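Local coordinates for endo-1,3-beta-glucanase, family GH16 (Zobellia galactanivorans, PDB 5FUI), which is a marine bacterial laminarinase whose C-terminal family 6 carbohydrate-binding module, the part described here, probably binds the beta-1,3-glucan laminarin, at residues Asn9-Ser21 and Ser120-Lys132. Numbering follows the deposited sequence.
With MG (magnesium ion), chain E.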
loop_
_atom_site.group_PDB
_atom_site.type_symbol
_atom_site.label_atom_id
_atom_site.label_comp_id
_atom_site.label_asym_id
_atom_site.label_seq_id
_atom_site.Cartn_x
_atom_site.Cartn_y
_atom_site.Cartn_z
ATOM N N ASN A 9 -2.562 18.637 3.813
ATOM C CA ASN A 9 -2.773 18.232 2.380
ATOM C C ASN A 9 -2.625 16.696 2.146
ATOM O O ASN A 9 -1.866 16.055 2.879
ATOM C CB ASN A 9 -1.834 18.987 1.453
ATOM C CG ASN A 9 -2.464 20.257 0.929
ATOM O OD1 ASN A 9 -3.489 20.209 0.205
ATOM N ND2 ASN A 9 -1.879 21.414 1.294
ATOM N N THR A 10 -3.341 16.189 1.130
ATOM C CA THR A 10 -3.415 14.759 0.894
ATOM C C THR A 10 -2.978 14.387 -0.552
ATOM O O THR A 10 -3.255 15.127 -1.514
ATOM C CB THR A 10 -4.834 14.205 1.201
ATOM O OG1 THR A 10 -5.184 14.440 2.583
ATOM C CG2 THR A 10 -4.933 12.746 0.891
ATOM N N LEU A 11 -2.296 13.238 -0.679
ATOM C CA LEU A 11 -1.880 12.654 -1.943
ATOM C C LEU A 11 -2.524 11.258 -2.002
ATOM O O LEU A 11 -2.255 10.447 -1.061
ATOM C CB LEU A 11 -0.374 12.559 -2.039
ATOM C CG LEU A 11 0.106 11.768 -3.263
ATOM C CD1 LEU A 11 -0.112 12.590 -4.575
ATOM C CD2 LEU A 11 1.577 11.341 -3.143
ATOM N N LYS A 12 -3.388 10.986 -3.005
ATOM C CA LYS A 12 -3.947 9.651 -3.167
ATOM C C LYS A 12 -3.269 8.946 -4.316
ATOM O O LYS A 12 -3.187 9.497 -5.458
ATOM C CB LYS A 12 -5.479 9.716 -3.318
ATOM C CG LYS A 12 -6.209 8.395 -3.353
ATOM C CD LYS A 12 -7.692 8.775 -3.293
ATOM C CE LYS A 12 -8.556 7.569 -3.278
ATOM N NZ LYS A 12 -9.918 7.821 -3.796
ATOM N N ILE A 13 -2.682 7.771 -4.033
ATOM C CA ILE A 13 -1.975 6.939 -5.042
ATOM C C ILE A 13 -2.851 5.735 -5.317
ATOM O O ILE A 13 -3.081 4.902 -4.422
ATOM C CB ILE A 13 -0.619 6.423 -4.542
ATOM C CG1 ILE A 13 0.264 7.601 -4.152
ATOM C CG2 ILE A 13 0.116 5.528 -5.550
ATOM C CD1 ILE A 13 1.364 7.178 -3.160
ATOM N N GLU A 14 -3.363 5.589 -6.560
ATOM C CA GLU A 14 -4.184 4.420 -6.870
ATOM C C GLU A 14 -3.241 3.225 -6.872
ATOM O O GLU A 14 -2.148 3.302 -7.425
ATOM C CB GLU A 14 -4.944 4.533 -8.228
ATOM C CG GLU A 14 -5.989 5.642 -8.168
ATOM C CD GLU A 14 -7.129 5.294 -7.109
ATOM O OE1 GLU A 14 -7.382 4.071 -6.774
ATOM O OE2 GLU A 14 -7.793 6.222 -6.638
ATOM N N ALA A 15 -3.591 2.155 -6.181
ATOM C CA ALA A 15 -2.616 1.057 -5.982
ATOM C C ALA A 15 -2.235 0.408 -7.336
ATOM O O ALA A 15 -1.181 -0.240 -7.442
ATOM C CB ALA A 15 -3.175 0.004 -4.998
ATOM N N GLU A 16 -3.191 0.450 -8.316
ATOM C CA GLU A 16 -2.970 -0.175 -9.630
ATOM C C GLU A 16 -1.996 0.667 -10.489
ATOM O O GLU A 16 -1.708 0.289 -11.594
ATOM C CB GLU A 16 -4.318 -0.454 -10.305
ATOM C CG GLU A 16 -5.031 0.781 -10.850
ATOM C CD GLU A 16 -5.949 1.453 -9.835
ATOM O OE1 GLU A 16 -5.799 1.264 -8.587
ATOM O OE2 GLU A 16 -6.901 2.155 -10.254
ATOM N N SER A 17 -1.551 1.818 -9.996
ATOM C CA SER A 17 -0.702 2.769 -10.746
ATOM C C SER A 17 0.767 2.488 -10.614
ATOM O O SER A 17 1.606 3.315 -11.011
ATOM C CB SER A 17 -1.038 4.213 -10.341
ATOM O OG SER A 17 -0.455 4.535 -9.072
ATOM N N TYR A 18 1.117 1.316 -10.086
ATOM C CA TYR A 18 2.545 1.011 -9.887
ATOM C C TYR A 18 3.353 1.001 -11.211
ATOM O O TYR A 18 2.757 0.718 -12.281
ATOM C CB TYR A 18 2.741 -0.381 -9.248
ATOM C CG TYR A 18 1.964 -1.513 -9.868
ATOM C CD1 TYR A 18 2.387 -2.135 -11.077
ATOM C CD2 TYR A 18 0.846 -2.009 -9.228
ATOM C CE1 TYR A 18 1.650 -3.210 -11.640
ATOM C CE2 TYR A 18 0.136 -3.047 -9.729
ATOM C CZ TYR A 18 0.550 -3.664 -10.921
ATOM O OH TYR A 18 -0.208 -4.692 -11.439
ATOM N N LEU A 19 4.630 1.380 -11.158
ATOM C CA LEU A 19 5.493 1.259 -12.389
ATOM C C LEU A 19 6.021 -0.138 -12.477
ATOM O O LEU A 19 6.102 -0.645 -13.583
ATOM C CB LEU A 19 6.606 2.282 -12.344
ATOM C CG LEU A 19 7.610 2.315 -13.484
ATOM C CD1 LEU A 19 6.901 2.714 -14.751
ATOM C CD2 LEU A 19 8.734 3.341 -13.170
ATOM N N TYR A 20 6.417 -0.758 -11.347
ATOM C CA TYR A 20 6.916 -2.130 -11.396
ATOM C C TYR A 20 6.160 -2.913 -10.371
ATOM O O TYR A 20 5.775 -2.370 -9.377
ATOM C CB TYR A 20 8.386 -2.219 -11.090
ATOM C CG TYR A 20 9.258 -1.247 -11.928
ATOM C CD1 TYR A 20 9.543 -1.487 -13.260
ATOM C CD2 TYR A 20 9.795 -0.136 -11.302
ATOM C CE1 TYR A 20 10.374 -0.592 -13.971
ATOM C CE2 TYR A 20 10.604 0.753 -11.934
ATOM C CZ TYR A 20 10.902 0.533 -13.259
ATOM O OH TYR A 20 11.722 1.491 -13.852
ATOM N N SER A 21 6.081 -4.220 -10.604
ATOM C CA SER A 21 5.458 -5.125 -9.642
ATOM C C SER A 21 6.008 -6.542 -9.854
ATOM O O SER A 21 6.662 -6.874 -10.916
ATOM C CB SER A 21 3.934 -5.192 -9.802
ATOM O OG SER A 21 3.601 -5.769 -11.089
ATOM N N SER A 120 3.003 -11.610 3.869
ATOM C CA SER A 120 2.066 -12.736 3.842
ATOM C C SER A 120 0.935 -12.299 2.854
ATOM O O SER A 120 0.352 -11.180 2.987
ATOM C CB SER A 120 1.454 -12.968 5.209
ATOM O OG SER A 120 0.661 -14.105 5.087
ATOM N N GLY A 121 0.709 -13.127 1.812
ATOM C CA GLY A 121 -0.296 -12.805 0.830
ATOM C C GLY A 121 -1.745 -12.973 1.325
ATOM O O GLY A 121 -2.027 -13.129 2.527
ATOM N N GLY A 122 -2.640 -12.891 0.307
ATOM C CA GLY A 122 -4.073 -13.084 0.590
ATOM C C GLY A 122 -4.812 -11.809 0.958
ATOM O O GLY A 122 -5.797 -11.879 1.639
ATOM N N TRP A 123 -4.341 -10.680 0.474
ATOM C CA TRP A 123 -4.944 -9.368 0.711
ATOM C C TRP A 123 -4.990 -8.605 -0.585
ATOM O O TRP A 123 -4.250 -8.924 -1.565
ATOM C CB TRP A 123 -4.181 -8.566 1.815
ATOM C CG TRP A 123 -2.692 -8.402 1.490
ATOM C CD1 TRP A 123 -1.716 -9.363 1.665
ATOM C CD2 TRP A 123 -2.034 -7.237 0.890
ATOM N NE1 TRP A 123 -0.466 -8.866 1.284
ATOM C CE2 TRP A 123 -0.645 -7.578 0.764
ATOM C CE3 TRP A 123 -2.462 -5.963 0.448
ATOM C CZ2 TRP A 123 0.280 -6.697 0.220
ATOM C CZ3 TRP A 123 -1.480 -5.064 -0.044
ATOM C CH2 TRP A 123 -0.150 -5.454 -0.159
ATOM N N ASN A 124 -5.966 -7.657 -0.627
ATOM C CA ASN A 124 -6.147 -6.775 -1.829
ATOM C C ASN A 124 -5.882 -5.339 -1.429
ATOM O O ASN A 124 -6.079 -4.991 -0.202
ATOM C CB ASN A 124 -7.560 -6.847 -2.355
ATOM C CG ASN A 124 -7.938 -8.201 -2.979
ATOM O OD1 ASN A 124 -9.168 -8.502 -3.067
ATOM N ND2 ASN A 124 -6.992 -9.003 -3.345
ATOM N N ILE A 125 -5.513 -4.461 -2.364
ATOM C CA ILE A 125 -5.407 -3.047 -2.034
ATOM C C ILE A 125 -5.913 -2.170 -3.190
ATOM O O ILE A 125 -5.601 -2.424 -4.352
ATOM C CB ILE A 125 -3.936 -2.708 -1.632
ATOM C CG1 ILE A 125 -3.846 -1.218 -1.344
ATOM C CG2 ILE A 125 -2.926 -3.147 -2.779
ATOM C CD1 ILE A 125 -2.569 -0.848 -0.576
ATOM N N ASN A 126 -6.672 -1.149 -2.817
ATOM C CA ASN A 126 -7.332 -0.255 -3.751
ATOM C C ASN A 126 -6.474 1.036 -3.974
ATOM O O ASN A 126 -6.185 1.426 -5.139
ATOM C CB ASN A 126 -8.757 0.108 -3.241
ATOM C CG ASN A 126 -9.529 1.040 -4.155
ATOM O OD1 ASN A 126 -9.148 1.302 -5.273
ATOM N ND2 ASN A 126 -10.676 1.540 -3.652
ATOM N N TRP A 127 -6.022 1.640 -2.865
ATOM C CA TRP A 127 -5.248 2.872 -2.958
ATOM C C TRP A 127 -4.500 3.065 -1.643
ATOM O O TRP A 127 -4.711 2.383 -0.657
ATOM C CB TRP A 127 -6.147 4.138 -3.274
ATOM C CG TRP A 127 -7.398 4.304 -2.496
ATOM C CD1 TRP A 127 -8.708 4.145 -2.974
ATOM C CD2 TRP A 127 -7.513 4.700 -1.093
ATOM N NE1 TRP A 127 -9.625 4.411 -1.935
ATOM C CE2 TRP A 127 -8.962 4.766 -0.798
ATOM C CE3 TRP A 127 -6.586 5.033 -0.053
ATOM C CZ2 TRP A 127 -9.451 5.179 0.430
ATOM C CZ3 TRP A 127 -7.130 5.381 1.207
ATOM C CH2 TRP A 127 -8.505 5.427 1.440
ATOM N N ILE A 128 -3.589 4.041 -1.726
ATOM C CA ILE A 128 -2.777 4.543 -0.646
ATOM C C ILE A 128 -3.064 6.065 -0.528
ATOM O O ILE A 128 -3.194 6.753 -1.567
ATOM C CB ILE A 128 -1.249 4.330 -0.893
ATOM C CG1 ILE A 128 -0.931 2.850 -1.199
ATOM C CG2 ILE A 128 -0.442 4.853 0.308
ATOM C CD1 ILE A 128 -0.597 2.608 -2.657
ATOM N N ARG A 129 -3.174 6.601 0.697
ATOM C CA ARG A 129 -3.378 8.062 0.866
ATOM C C ARG A 129 -2.408 8.541 1.902
ATOM O O ARG A 129 -2.365 8.049 3.018
ATOM C CB ARG A 129 -4.871 8.309 1.234
ATOM C CG ARG A 129 -5.251 9.772 1.387
ATOM C CD ARG A 129 -6.772 9.983 1.301
ATOM N NE ARG A 129 -7.457 9.295 2.363
ATOM C CZ ARG A 129 -8.718 8.792 2.324
ATOM N NH1 ARG A 129 -9.463 8.967 1.201
ATOM N NH2 ARG A 129 -9.164 8.135 3.456
ATOM N N ILE A 130 -1.711 9.618 1.530
ATOM C CA ILE A 130 -0.678 10.200 2.367
ATOM C C ILE A 130 -1.125 11.601 2.832
ATOM O O ILE A 130 -1.467 12.418 1.944
ATOM C CB ILE A 130 0.690 10.268 1.654
ATOM C CG1 ILE A 130 1.136 8.821 1.287
ATOM C CG2 ILE A 130 1.735 11.001 2.536
ATOM C CD1 ILE A 130 2.311 8.736 0.262
ATOM N N THR A 131 -1.130 11.869 4.139
ATOM C CA THR A 131 -1.619 13.155 4.688
ATOM C C THR A 131 -0.595 13.731 5.666
ATOM O O THR A 131 -0.082 13.061 6.516
ATOM C CB THR A 131 -2.959 12.941 5.451
ATOM O OG1 THR A 131 -3.889 12.383 4.522
ATOM C CG2 THR A 131 -3.503 14.277 5.950
ATOM N N LYS A 132 -0.288 15.038 5.539
ATOM C CA LYS A 132 0.513 15.603 6.653
ATOM C C LYS A 132 -0.267 16.518 7.524
ATOM O O LYS A 132 -0.988 17.302 6.953
ATOM C CB LYS A 132 1.834 16.171 6.204
ATOM C CG LYS A 132 2.679 16.683 7.392
ATOM C CD LYS A 132 4.106 16.328 7.105
ATOM C CE LYS A 132 5.048 16.888 8.143
ATOM N NZ LYS A 132 5.010 18.389 8.063
HETATM MG MG MG E . -7.608 1.558 -7.043
HETATM O O HOH W 1 -8.984 2.803 -8.466
#
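Strands 10-14 and 124-131 run antiparallel, 160° between directions and 4.6 Å between axes; Leu11 with Ile130 and Ile13 with Ile128 form hydrogen-bonded pairs, each with two N-H...O bonds. The shortest runs from Ile13 N to Ile128 O, 2.7 Å; past the last pair, Glu14 with Trp127, Ala15 N adds a bond to Asn126 O from above the carbonyl plane. This pairs the module's first and last strands at the edge of one sheet of the CBM6 beta-sandwich, with strand 56-66 flanking 124-131. Facing the core, Ile13 CD1 meets Ile130 CD1 at 3.9 Å, and Ala15 CB rests on Ile125 CG2. On the other face Lys12 crosses Trp127: its extended chain, CG anti to the backbone N (chi1 -174°), lays CE 3.4 Å from the five-membered ring centroid, and NZ adds a cation-pi contact over the same face. Ring atom CH2 of Trp127 lies 3.3 Å from the plane of the Arg129 guanidinium, offset toward its rim. A leucine replacing Trp127 would probably leave the Lys12 ammonium without its pi surface and the Arg129 guanidinium, salt-bridged to Glu61, without that contact. At the Glu14 end, magnesium joins the segments: Asn126 chelates it through OD1 and O, the acceptor of Ala15 N, both at 2.4 Å; Glu14 OE1, Glu16 OE1, a water and Glu34 O complete the site. Asn126 ND2 donates to Glu31, helping keep OD1 turned to the metal.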